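Long-range contacts in cellulose hydrolase (Bacillus licheniformis, PDB 4YZT), which hydrolyses beta-1,4-glucosidic bonds in cellulose as a tri-modular endoglucanase of glycoside hydrolase family 5, captured here with cellotetraose: residues A[352-357]-A[390-395]; A[412-417]-A[426-431]. All coordinates share one frame; numbering follows the deposited sequence.

Interaction 1 of 2, residues A[352-357]-A[390-395]; sequences ISDQTV and TVSIKA
Gln355 to Val357 and Val391 to Ile393 pair as antiparallel strands in the beta-sheet of the X2 carbohydrate-binding module, and Asp354 carries the contact on to the start of the helix that follows. The backbones of Gln355 and Ile393 exchange two hydrogen bonds, as do those of Val357 and Val391, while Thr356 faces Ser392 as the non-hydrogen-bonded pair between them. Asp354 lies just before its strand, with CG beside its own backbone N and anti to the carbonyl carbon (chi1 -64°). From there OD1 of Asp354 accepts the N-H of Ala395 at 2.7 Å, nearly in line with the carboxylate C-O bond. Ala395 opens helix 395-401, and Lys394 holds the N-cap position, so the carboxylate comes to the positive end of the helix dipole, which would probably favour its negative charge. Ala395 CB also packs against Ser353 C at 3.6 Å. The other carboxylate oxygen, Asp354 OD2, lies 3.9 Å from Lys394 NZ, a long salt bridge, with the lysine chain crossing the carboxylate obliquely. That ammonium hydrogen-bonds more closely to Ser392 OG, 3.0 Å from Lys394 NZ, and also bonds to Thr383 OG1 on the neighbouring strand 382-384.

In this immunoglobulin-like module the two sheet faces differ in character. On the face of Thr356 and Ser392, a water joins the hydroxyls, 3.0 Å from Thr356 OG1 and 2.9 Å from Ser392 OG. Thr356 CG2, set anti to the backbone N, meets Thr390 CG2 methyl to methyl at 3.7 Å. The other face is mostly apolar: Val357 CG2 approaches Ile393 CG1 at 4.2 Å, and Leu398 of helix 395-401 touches the side chains of Gln355 and Ile393.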
loop_
_atom_site.group_PDB
_atom_site.type_symbol
_atom_site.label_atom_id
_atom_site.label_comp_id
_atom_site.label_asym_id
_atom_site.label_seq_id
_atom_site.Cartn_x
_atom_site.Cartn_y
_atom_site.Cartn_z
ATOM N N ILE A 352 37.331 3.226 5.880
ATOM C CA ILE A 352 36.539 3.149 4.658
ATOM C C ILE A 352 37.216 2.265 3.614
ATOM O O ILE A 352 38.416 2.382 3.369
ATOM C CB ILE A 352 36.275 4.543 4.076
ATOM C CG1 ILE A 352 35.523 5.393 5.102
ATOM C CG2 ILE A 352 35.479 4.448 2.785
ATOM C CD1 ILE A 352 35.400 6.844 4.714
ATOM N N SER A 353 36.436 1.369 3.015
ATOM C CA SER A 353 36.950 0.483 1.980
ATOM C C SER A 353 36.009 0.520 0.797
ATOM O O SER A 353 34.941 1.134 0.872
ATOM C CB SER A 353 37.102 -0.948 2.503
ATOM O OG SER A 353 35.847 -1.481 2.892
ATOM N N ASP A 354 36.398 -0.131 -0.295
ATOM C CA ASP A 354 35.540 -0.183 -1.471
ATOM C C ASP A 354 34.198 -0.802 -1.095
ATOM O O ASP A 354 34.126 -1.680 -0.232
ATOM C CB ASP A 354 36.204 -0.970 -2.600
ATOM C CG ASP A 354 37.478 -0.313 -3.099
ATOM O OD1 ASP A 354 37.702 0.874 -2.787
ATOM O OD2 ASP A 354 38.260 -0.988 -3.800
ATOM N N GLN A 355 33.138 -0.320 -1.738
ATOM C CA GLN A 355 31.782 -0.748 -1.439
ATOM C C GLN A 355 31.151 -1.455 -2.626
ATOM O O GLN A 355 31.129 -0.912 -3.723
ATOM C CB GLN A 355 30.917 0.449 -1.054
ATOM C CG GLN A 355 29.467 0.095 -0.836
ATOM C CD GLN A 355 29.284 -0.812 0.360
ATOM O OE1 GLN A 355 29.977 -0.663 1.377
ATOM N NE2 GLN A 355 28.359 -1.766 0.248
ATOM N N THR A 356 30.624 -2.651 -2.403
ATOM C CA THR A 356 29.972 -3.389 -3.472
ATOM C C THR A 356 28.476 -3.108 -3.480
ATOM O O THR A 356 27.821 -3.087 -2.430
ATOM C CB THR A 356 30.239 -4.911 -3.349
ATOM O OG1 THR A 356 31.639 -5.160 -3.547
ATOM C CG2 THR A 356 29.456 -5.698 -4.395
ATOM N N VAL A 357 27.953 -2.848 -4.677
ATOM C CA VAL A 357 26.521 -2.730 -4.900
ATOM C C VAL A 357 26.125 -3.774 -5.932
ATOM O O VAL A 357 26.631 -3.764 -7.054
ATOM C CB VAL A 357 26.119 -1.326 -5.403
ATOM C CG1 VAL A 357 24.603 -1.189 -5.484
ATOM C CG2 VAL A 357 26.689 -0.248 -4.504
ATOM N N THR A 390 27.474 -5.999 -10.983
ATOM C CA THR A 390 28.198 -5.780 -9.736
ATOM C C THR A 390 29.049 -4.530 -9.858
ATOM O O THR A 390 29.939 -4.458 -10.703
ATOM C CB THR A 390 29.100 -6.967 -9.376
ATOM O OG1 THR A 390 28.492 -8.185 -9.820
ATOM C CG2 THR A 390 29.335 -7.022 -7.871
ATOM N N VAL A 391 28.767 -3.553 -9.007
ATOM C CA VAL A 391 29.469 -2.283 -9.038
ATOM C C VAL A 391 30.334 -2.119 -7.788
ATOM O O VAL A 391 29.879 -2.357 -6.672
ATOM C CB VAL A 391 28.473 -1.114 -9.152
ATOM C CG1 VAL A 391 29.146 0.213 -8.841
ATOM C CG2 VAL A 391 27.830 -1.101 -10.543
ATOM N N SER A 392 31.590 -1.735 -7.984
ATOM C CA SER A 392 32.464 -1.434 -6.862
ATOM C C SER A 392 32.710 0.066 -6.765
ATOM O O SER A 392 33.426 0.633 -7.589
ATOM C CB SER A 392 33.793 -2.170 -6.999
ATOM O OG SER A 392 34.707 -1.741 -6.002
ATOM N N ILE A 393 32.104 0.713 -5.774
ATOM C CA ILE A 393 32.372 2.123 -5.530
ATOM C C ILE A 393 33.678 2.222 -4.752
ATOM O O ILE A 393 33.776 1.684 -3.650
ATOM C CB ILE A 393 31.240 2.805 -4.730
ATOM C CG1 ILE A 393 29.859 2.418 -5.279
ATOM C CG2 ILE A 393 31.432 4.317 -4.711
ATOM C CD1 ILE A 393 29.505 3.090 -6.581
ATOM N N LYS A 394 34.678 2.894 -5.321
ATOM C CA LYS A 394 36.002 2.976 -4.700
ATOM C C LYS A 394 35.997 3.797 -3.414
ATOM O O LYS A 394 35.243 4.759 -3.277
ATOM C CB LYS A 394 37.025 3.556 -5.683
ATOM C CG LYS A 394 37.191 2.725 -6.946
ATOM C CD LYS A 394 37.325 1.242 -6.612
ATOM C CE LYS A 394 37.233 0.387 -7.863
ATOM N NZ LYS A 394 37.118 -1.074 -7.577
ATOM N N ALA A 395 36.845 3.387 -2.474
ATOM C CA ALA A 395 36.924 3.994 -1.147
ATOM C C ALA A 395 37.196 5.495 -1.214
ATOM O O ALA A 395 36.596 6.279 -0.486
ATOM C CB ALA A 395 38.001 3.304 -0.325
HETATM O O HOH W 1 34.143 -3.653 -3.954
#

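Interaction 2 of 2, residues A[412-417]-A[426-431]; sequences AQLTFT and MDIILY
Ala412 to Leu414 run antiparallel to Met426 to Ile428, the strand axes 4.7 Å apart, with Leu414 and Met426 exchanging two backbone hydrogen bonds and Ile428 N donating to Ala412 O. Between these pairs stand Gln413 and Asp427, a non-hydrogen-bonded pair whose side chains lie alongside each other and point the same way. Gln413 NE2 donates to Asp427 OD1 at 2.9 Å, reaching the syn side of that oxygen from 28° out of the carboxylate plane; the amide and carboxylate planes are turned 36° apart. The glutamine stem also lies close, Gln413 CG being 3.2 Å from Asp427 OD1. The second oxygen, OD2, forms a salt bridge with Lys280 of helix 280-296, within the range of the cellulase family. An alanine in place of Asp427 would probably leave the Gln413 amide and the Lys280 ammonium without these partners and weaken this link between the X2 module and the catalytic module.

The opposite face is apolar. Met426 is extended to SD and bends at chi3 (76°), bringing Met426 CE within 3.7 Å of Leu414 CD1, which also approaches Ile428 CD1 at 4.3 Å. Phe416 CE1 rests 4.0 Å from Met426 CB, the ring set obliquely to it. A polar pair on one face and a hydrophobic row on the other make this an amphipathic beta-hairpin, as expected in an immunoglobulin-like beta-sandwich.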
loop_
_atom_site.group_PDB
_atom_site.type_symbol
_atom_site.label_atom_id
_atom_site.label_comp_id
_atom_site.label_asym_id
_atom_site.label_seq_id
_atom_site.Cartn_x
_atom_site.Cartn_y
_atom_site.Cartn_z
ATOM N N ALA A 412 24.824 12.027 0.749
ATOM C CA ALA A 412 24.825 12.070 -0.709
ATOM C C ALA A 412 23.903 10.984 -1.259
ATOM O O ALA A 412 23.554 10.049 -0.549
ATOM C CB ALA A 412 26.239 11.900 -1.247
ATOM N N GLN A 413 23.506 11.130 -2.521
ATOM C CA GLN A 413 22.700 10.128 -3.204
ATOM C C GLN A 413 23.332 9.767 -4.534
ATOM O O GLN A 413 23.707 10.644 -5.306
ATOM C CB GLN A 413 21.277 10.627 -3.442
ATOM C CG GLN A 413 20.440 10.791 -2.200
ATOM C CD GLN A 413 19.062 11.326 -2.519
ATOM O OE1 GLN A 413 18.909 12.203 -3.374
ATOM N NE2 GLN A 413 18.047 10.790 -1.850
ATOM N N LEU A 414 23.451 8.476 -4.814
ATOM C CA LEU A 414 23.909 8.054 -6.127
ATOM C C LEU A 414 22.721 7.551 -6.944
ATOM O O LEU A 414 21.982 6.667 -6.510
ATOM C CB LEU A 414 24.991 6.982 -6.011
ATOM C CG LEU A 414 26.234 7.398 -5.219
ATOM C CD1 LEU A 414 27.254 6.272 -5.200
ATOM C CD2 LEU A 414 26.848 8.684 -5.774
ATOM N N THR A 415 22.530 8.147 -8.115
ATOM C CA THR A 415 21.472 7.730 -9.024
ATOM C C THR A 415 22.025 6.794 -10.101
ATOM O O THR A 415 22.824 7.202 -10.940
ATOM C CB THR A 415 20.791 8.946 -9.691
ATOM O OG1 THR A 415 20.183 9.764 -8.683
ATOM C CG2 THR A 415 19.715 8.498 -10.673
ATOM N N PHE A 416 21.608 5.530 -10.053
ATOM C CA PHE A 416 21.963 4.557 -11.073
ATOM C C PHE A 416 20.920 4.626 -12.181
ATOM O O PHE A 416 19.744 4.363 -11.930
ATOM C CB PHE A 416 22.019 3.128 -10.506
ATOM C CG PHE A 416 23.073 2.918 -9.433
ATOM C CD1 PHE A 416 22.952 3.516 -8.183
ATOM C CD2 PHE A 416 24.156 2.082 -9.661
ATOM C CE1 PHE A 416 23.914 3.317 -7.200
ATOM C CE2 PHE A 416 25.116 1.871 -8.677
ATOM C CZ PHE A 416 24.998 2.490 -7.447
ATOM N N THR A 417 21.341 4.992 -13.392
ATOM C CA THR A 417 20.411 5.080 -14.511
ATOM C C THR A 417 20.521 3.838 -15.373
ATOM O O THR A 417 21.592 3.236 -15.460
ATOM C CB THR A 417 20.667 6.333 -15.383
ATOM O OG1 THR A 417 21.967 6.253 -15.982
ATOM C CG2 THR A 417 20.579 7.595 -14.547
ATOM N N MET A 426 20.585 5.389 -4.443
ATOM C CA MET A 426 21.189 4.894 -3.208
ATOM C C MET A 426 21.566 6.039 -2.267
ATOM O O MET A 426 22.353 6.912 -2.635
ATOM C CB MET A 426 22.430 4.053 -3.530
ATOM C CG MET A 426 23.055 3.349 -2.334
ATOM S SD MET A 426 24.535 2.419 -2.785
ATOM C CE MET A 426 25.716 3.737 -2.961
ATOM N N ASP A 427 21.011 6.039 -1.056
ATOM C CA ASP A 427 21.384 7.041 -0.064
ATOM C C ASP A 427 22.686 6.633 0.607
ATOM O O ASP A 427 22.853 5.472 0.993
ATOM C CB ASP A 427 20.294 7.213 0.995
ATOM C CG ASP A 427 19.098 8.008 0.501
ATOM O OD1 ASP A 427 19.037 8.372 -0.690
ATOM O OD2 ASP A 427 18.199 8.264 1.326
ATOM N N ILE A 428 23.617 7.577 0.711
ATOM C CA ILE A 428 24.833 7.362 1.477
ATOM C C ILE A 428 24.629 8.045 2.831
ATOM O O ILE A 428 24.545 9.261 2.903
ATOM C CB ILE A 428 26.070 7.924 0.767
ATOM C CG1 ILE A 428 26.170 7.363 -0.654
ATOM C CG2 ILE A 428 27.326 7.647 1.599
ATOM C CD1 ILE A 428 27.334 6.434 -0.887
ATOM N N ILE A 429 24.538 7.252 3.890
ATOM C CA ILE A 429 24.112 7.748 5.188
ATOM C C ILE A 429 25.212 7.642 6.235
ATOM O O ILE A 429 25.692 6.545 6.529
ATOM C CB ILE A 429 22.883 6.968 5.701
ATOM C CG1 ILE A 429 21.771 6.953 4.647
ATOM C CG2 ILE A 429 22.398 7.545 7.027
ATOM C CD1 ILE A 429 20.599 6.030 5.005
ATOM N N LEU A 430 25.610 8.778 6.801
ATOM C CA LEU A 430 26.509 8.771 7.943
ATOM C C LEU A 430 25.725 8.583 9.238
ATOM O O LEU A 430 24.761 9.303 9.485
ATOM C CB LEU A 430 27.309 10.076 8.008
ATOM C CG LEU A 430 28.424 10.191 9.056
ATOM C CD1 LEU A 430 29.544 9.202 8.758
ATOM C CD2 LEU A 430 28.973 11.621 9.100
ATOM N N TYR A 431 26.128 7.625 10.063
ATOM C CA TYR A 431 25.445 7.426 11.343
ATOM C C TYR A 431 26.429 7.268 12.478
ATOM O O TYR A 431 27.633 7.083 12.256
ATOM C CB TYR A 431 24.508 6.212 11.304
ATOM C CG TYR A 431 25.179 4.875 11.548
ATOM C CD1 TYR A 431 25.786 4.185 10.507
ATOM C CD2 TYR A 431 25.193 4.298 12.812
ATOM C CE1 TYR A 431 26.391 2.965 10.718
ATOM C CE2 TYR A 431 25.802 3.076 13.034
ATOM C CZ TYR A 431 26.391 2.412 11.981
ATOM O OH TYR A 431 26.997 1.201 12.199
#

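Both interactions lie in the X2 module, their centres 12 Å apart, and they follow each other in sequence: interaction 1 closes before interaction 2 opens. Strand 338-347 runs between strands 355-360 and 424-431 in the sheet, separating the two contacts, yet their apolar faces meet. Val357 CG2 lies 3.8 Å from Met426 SD, and Ile393 CD1 packs on Leu414 CD1 at 4.1 Å. Helix 395-401 joins them further, with Leu398 touching both Ile393 and Ile428. The two pairings thus feed one hydrophobic interior, while the face of Gln413 and Asp427 also reaches the catalytic module through Lys280.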